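Local coordinates for protein ferric enterobactin receptor PIRA (Pseudomonas aeruginosa, PDB 5FP2) that probably takes up iron-loaded siderophores such as ferric enterobactin across the outer membrane as a TonB-dependent receptor, at residues N376-N381 / A411-L416. Numbering follows the deposited sequence.
Sequences NKETLN and AEIRAL
N376 and I413 meet as an antiparallel hydrogen-bonded pair joining strands 367-381 and 408-423, neighbours in the 22-stranded beta-barrel of this TonB-dependent receptor. The segment axes run at 165°.

Backbone bonds fix the register. I413 N donates to N376 O at 2.7 Å, and E378 N donates to A411 O at 3.0 Å with an N-H...O angle of 165°. Between these bonds K377 faces E412 as a non-hydrogen-bonded pair, and E412 CA makes a CA-H...O contact of 3.2 Å with N376 O.

On the face bearing N376, E378, A411 and I413, apolar contact is closest between N376 CB and I413 CB, 3.6 Å apart. I413 CD1 also comes near N376 CB and O. Beyond CB, N376 turns to strand 345-361, where OD1 accepts a hydrogen bond from R352 NE.

On the other face the K377 and E412 side chains run alongside each other in the same direction. With CG anti to the backbone N (chi1 -171°) and an extended chain beyond, K377 brings its CD methylene to 3.6 Å from E412 OE2, whereas its NZ stays 4.5 Å from that oxygen, too far for a salt bridge. Within its own strand, E412 OE1 forms a salt bridge with R414 NH2 at 3.3 Å, its hydrogen bond weak.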
ATOM      1  N   ASN A 376       8.035 -17.625  -8.269  1.00123.46           N
ATOM      2  CA  ASN A 376       8.004 -16.307  -8.876  1.00123.16           C
ATOM      3  C   ASN A 376       9.013 -16.281 -10.012  1.00124.84           C
ATOM      4  O   ASN A 376      10.192 -16.565  -9.805  1.00126.04           O
ATOM      5  CB  ASN A 376       8.376 -15.261  -7.822  1.00122.60           C
ATOM      6  CG  ASN A 376       7.672 -13.928  -8.032  1.00121.73           C
ATOM      7  OD1 ASN A 376       7.143 -13.337  -7.078  1.00120.74           O
ATOM      8  ND2 ASN A 376       7.788 -13.378  -9.241  1.00122.42           N
ATOM      9  N   LYS A 377       8.570 -15.936 -11.210  1.00125.17           N
ATOM     10  CA  LYS A 377       9.505 -15.739 -12.301  1.00127.07           C
ATOM     11  C   LYS A 377       9.267 -14.362 -12.877  1.00127.06           C
ATOM     12  O   LYS A 377       8.125 -13.946 -12.996  1.00125.82           O
ATOM     13  CB  LYS A 377       9.291 -16.812 -13.370  1.00128.21           C
ATOM     14  CG  LYS A 377      10.352 -16.847 -14.459  1.00130.66           C
ATOM     15  CD  LYS A 377      10.168 -18.082 -15.326  1.00131.93           C
ATOM     16  CE  LYS A 377      10.975 -18.035 -16.617  1.00134.61           C
ATOM     17  NZ  LYS A 377      10.700 -19.200 -17.514  1.00136.03           N
ATOM     18  N   GLU A 378      10.339 -13.643 -13.198  1.00128.63           N
ATOM     19  CA  GLU A 378      10.210 -12.384 -13.920  1.00129.25           C
ATOM     20  C   GLU A 378      11.156 -12.346 -15.102  1.00131.98           C
ATOM     21  O   GLU A 378      12.308 -12.764 -14.998  1.00133.51           O
ATOM     22  CB  GLU A 378      10.500 -11.204 -13.023  1.00128.78           C
ATOM     23  CG  GLU A 378      10.481 -11.535 -11.544  1.00127.24           C
ATOM     24  CD  GLU A 378      11.147 -10.454 -10.738  1.00127.57           C
ATOM     25  OE1 GLU A 378      12.396 -10.352 -10.824  1.00129.42           O
ATOM     26  OE2 GLU A 378      10.398  -9.636 -10.147  1.00126.29           O
ATOM     27  N   THR A 379      10.631 -11.913 -16.243  1.00132.78           N
ATOM     28  CA  THR A 379      11.401 -11.849 -17.469  1.00135.70           C
ATOM     29  C   THR A 379      11.399 -10.418 -17.982  1.00136.82           C
ATOM     30  O   THR A 379      10.387  -9.731 -17.912  1.00135.35           O
ATOM     31  CB  THR A 379      10.768 -12.728 -18.543  1.00136.29           C
ATOM     32  OG1 THR A 379       9.407 -12.318 -18.711  1.00134.60           O
ATOM     33  CG2 THR A 379      10.801 -14.194 -18.138  1.00135.69           C
ATOM     34  N   LEU A 380      12.523  -9.998 -18.547  1.00139.71           N
ATOM     35  CA  LEU A 380      12.642  -8.666 -19.109  1.00141.44           C
ATOM     36  C   LEU A 380      13.258  -8.713 -20.498  1.00145.03           C
ATOM     37  O   LEU A 380      14.348  -9.256 -20.690  1.00147.18           O
ATOM     38  CB  LEU A 380      13.508  -7.790 -18.213  1.00141.94           C
ATOM     39  CG  LEU A 380      13.759  -6.397 -18.791  1.00144.30           C
ATOM     40  CD1 LEU A 380      12.571  -5.497 -18.497  1.00142.27           C
ATOM     41  CD2 LEU A 380      15.044  -5.800 -18.248  1.00146.30           C
ATOM     42  N   ASN A 381      12.580  -8.077 -21.448  1.00145.94           N
ATOM     43  CA  ASN A 381      13.116  -7.909 -22.779  1.00149.73           C
ATOM     44  C   ASN A 381      13.167  -6.437 -23.161  1.00151.62           C
ATOM     45  O   ASN A 381      12.149  -5.753 -23.150  1.00150.13           O
ATOM     46  CB  ASN A 381      12.258  -8.679 -23.774  1.00149.78           C
ATOM     47  CG  ASN A 381      12.822  -8.639 -25.176  1.00154.00           C
ATOM     48  OD1 ASN A 381      14.030  -8.501 -25.378  1.00156.97           O
ATOM     49  ND2 ASN A 381      11.943  -8.752 -26.156  1.00154.51           N
ATOM     50  N   ALA A 411      14.829 -14.281 -13.924  1.00136.02           N
ATOM     51  CA  ALA A 411      15.120 -14.497 -12.514  1.00134.81           C
ATOM     52  C   ALA A 411      13.967 -15.315 -11.941  1.00132.47           C
ATOM     53  O   ALA A 411      12.806 -15.079 -12.276  1.00131.11           O
ATOM     54  CB  ALA A 411      15.246 -13.166 -11.787  1.00134.25           C
ATOM     55  N   GLU A 412      14.290 -16.298 -11.106  1.00132.28           N
ATOM     56  CA  GLU A 412      13.272 -17.088 -10.420  1.00130.44           C
ATOM     57  C   GLU A 412      13.404 -16.834  -8.921  1.00129.34           C
ATOM     58  O   GLU A 412      14.500 -16.552  -8.434  1.00130.39           O
ATOM     59  CB  GLU A 412      13.450 -18.583 -10.725  1.00131.51           C
ATOM     60  CG  GLU A 412      13.429 -18.921 -12.218  1.00133.05           C
ATOM     61  CD  GLU A 412      12.964 -20.343 -12.541  1.00133.52           C
ATOM     62  OE1 GLU A 412      13.401 -21.310 -11.875  1.00134.04           O
ATOM     63  OE2 GLU A 412      12.190 -20.511 -13.505  1.00133.65           O
ATOM     64  N   ILE A 413      12.291 -16.907  -8.195  1.00127.48           N
ATOM     65  CA  ILE A 413      12.304 -16.757  -6.739  1.00126.63           C
ATOM     66  C   ILE A 413      11.506 -17.891  -6.111  1.00125.93           C
ATOM     67  O   ILE A 413      10.372 -18.141  -6.507  1.00125.07           O
ATOM     68  CB  ILE A 413      11.669 -15.420  -6.299  1.00125.32           C
ATOM     69  CG1 ILE A 413      12.518 -14.229  -6.765  1.00126.34           C
ATOM     70  CG2 ILE A 413      11.485 -15.374  -4.786  1.00124.55           C
ATOM     71  CD1 ILE A 413      12.126 -13.692  -8.135  1.00126.60           C
ATOM     72  N   ARG A 414      12.114 -18.607  -5.171  1.00126.59           N
ATOM     73  CA  ARG A 414      11.388 -19.578  -4.363  1.00126.21           C
ATOM     74  C   ARG A 414      11.364 -19.097  -2.921  1.00125.67           C
ATOM     75  O   ARG A 414      12.342 -18.520  -2.443  1.00126.23           O
ATOM     76  CB  ARG A 414      12.073 -20.947  -4.442  1.00127.82           C
ATOM     77  CG  ARG A 414      11.859 -21.641  -5.773  1.00128.53           C
ATOM     78  CD  ARG A 414      12.706 -22.899  -5.952  1.00130.50           C
ATOM     79  NE  ARG A 414      12.572 -23.430  -7.316  1.00131.44           N
ATOM     80  CZ  ARG A 414      13.389 -23.118  -8.320  1.00132.60           C
ATOM     81  NH1 ARG A 414      14.426 -22.306  -8.110  1.00133.03           N
ATOM     82  NH2 ARG A 414      13.199 -23.641  -9.522  1.00133.66           N
ATOM     83  N   ALA A 415      10.271 -19.347  -2.209  1.00124.87           N
ATOM     84  CA  ALA A 415      10.270 -19.078  -0.772  1.00124.82           C
ATOM     85  C   ALA A 415       9.340 -19.995   0.014  1.00124.97           C
ATOM     86  O   ALA A 415       8.334 -20.496  -0.511  1.00124.62           O
ATOM     87  CB  ALA A 415       9.947 -17.611  -0.498  1.00123.75           C
ATOM     88  N   LEU A 416       9.752 -20.275   1.248  1.00125.83           N
ATOM     89  CA  LEU A 416       8.857 -20.748   2.292  1.00126.15           C
ATOM     90  C   LEU A 416       8.818 -19.709   3.378  1.00125.87           C
ATOM     91  O   LEU A 416       9.845 -19.107   3.678  1.00126.17           O
ATOM     92  CB  LEU A 416       9.394 -22.013   2.949  1.00127.92           C
ATOM     93  CG  LEU A 416       9.310 -23.325   2.215  1.00128.83           C
ATOM     94  CD1 LEU A 416      10.086 -23.219   0.914  1.00128.59           C
ATOM     95  CD2 LEU A 416       9.876 -24.388   3.144  1.00130.79           C
TER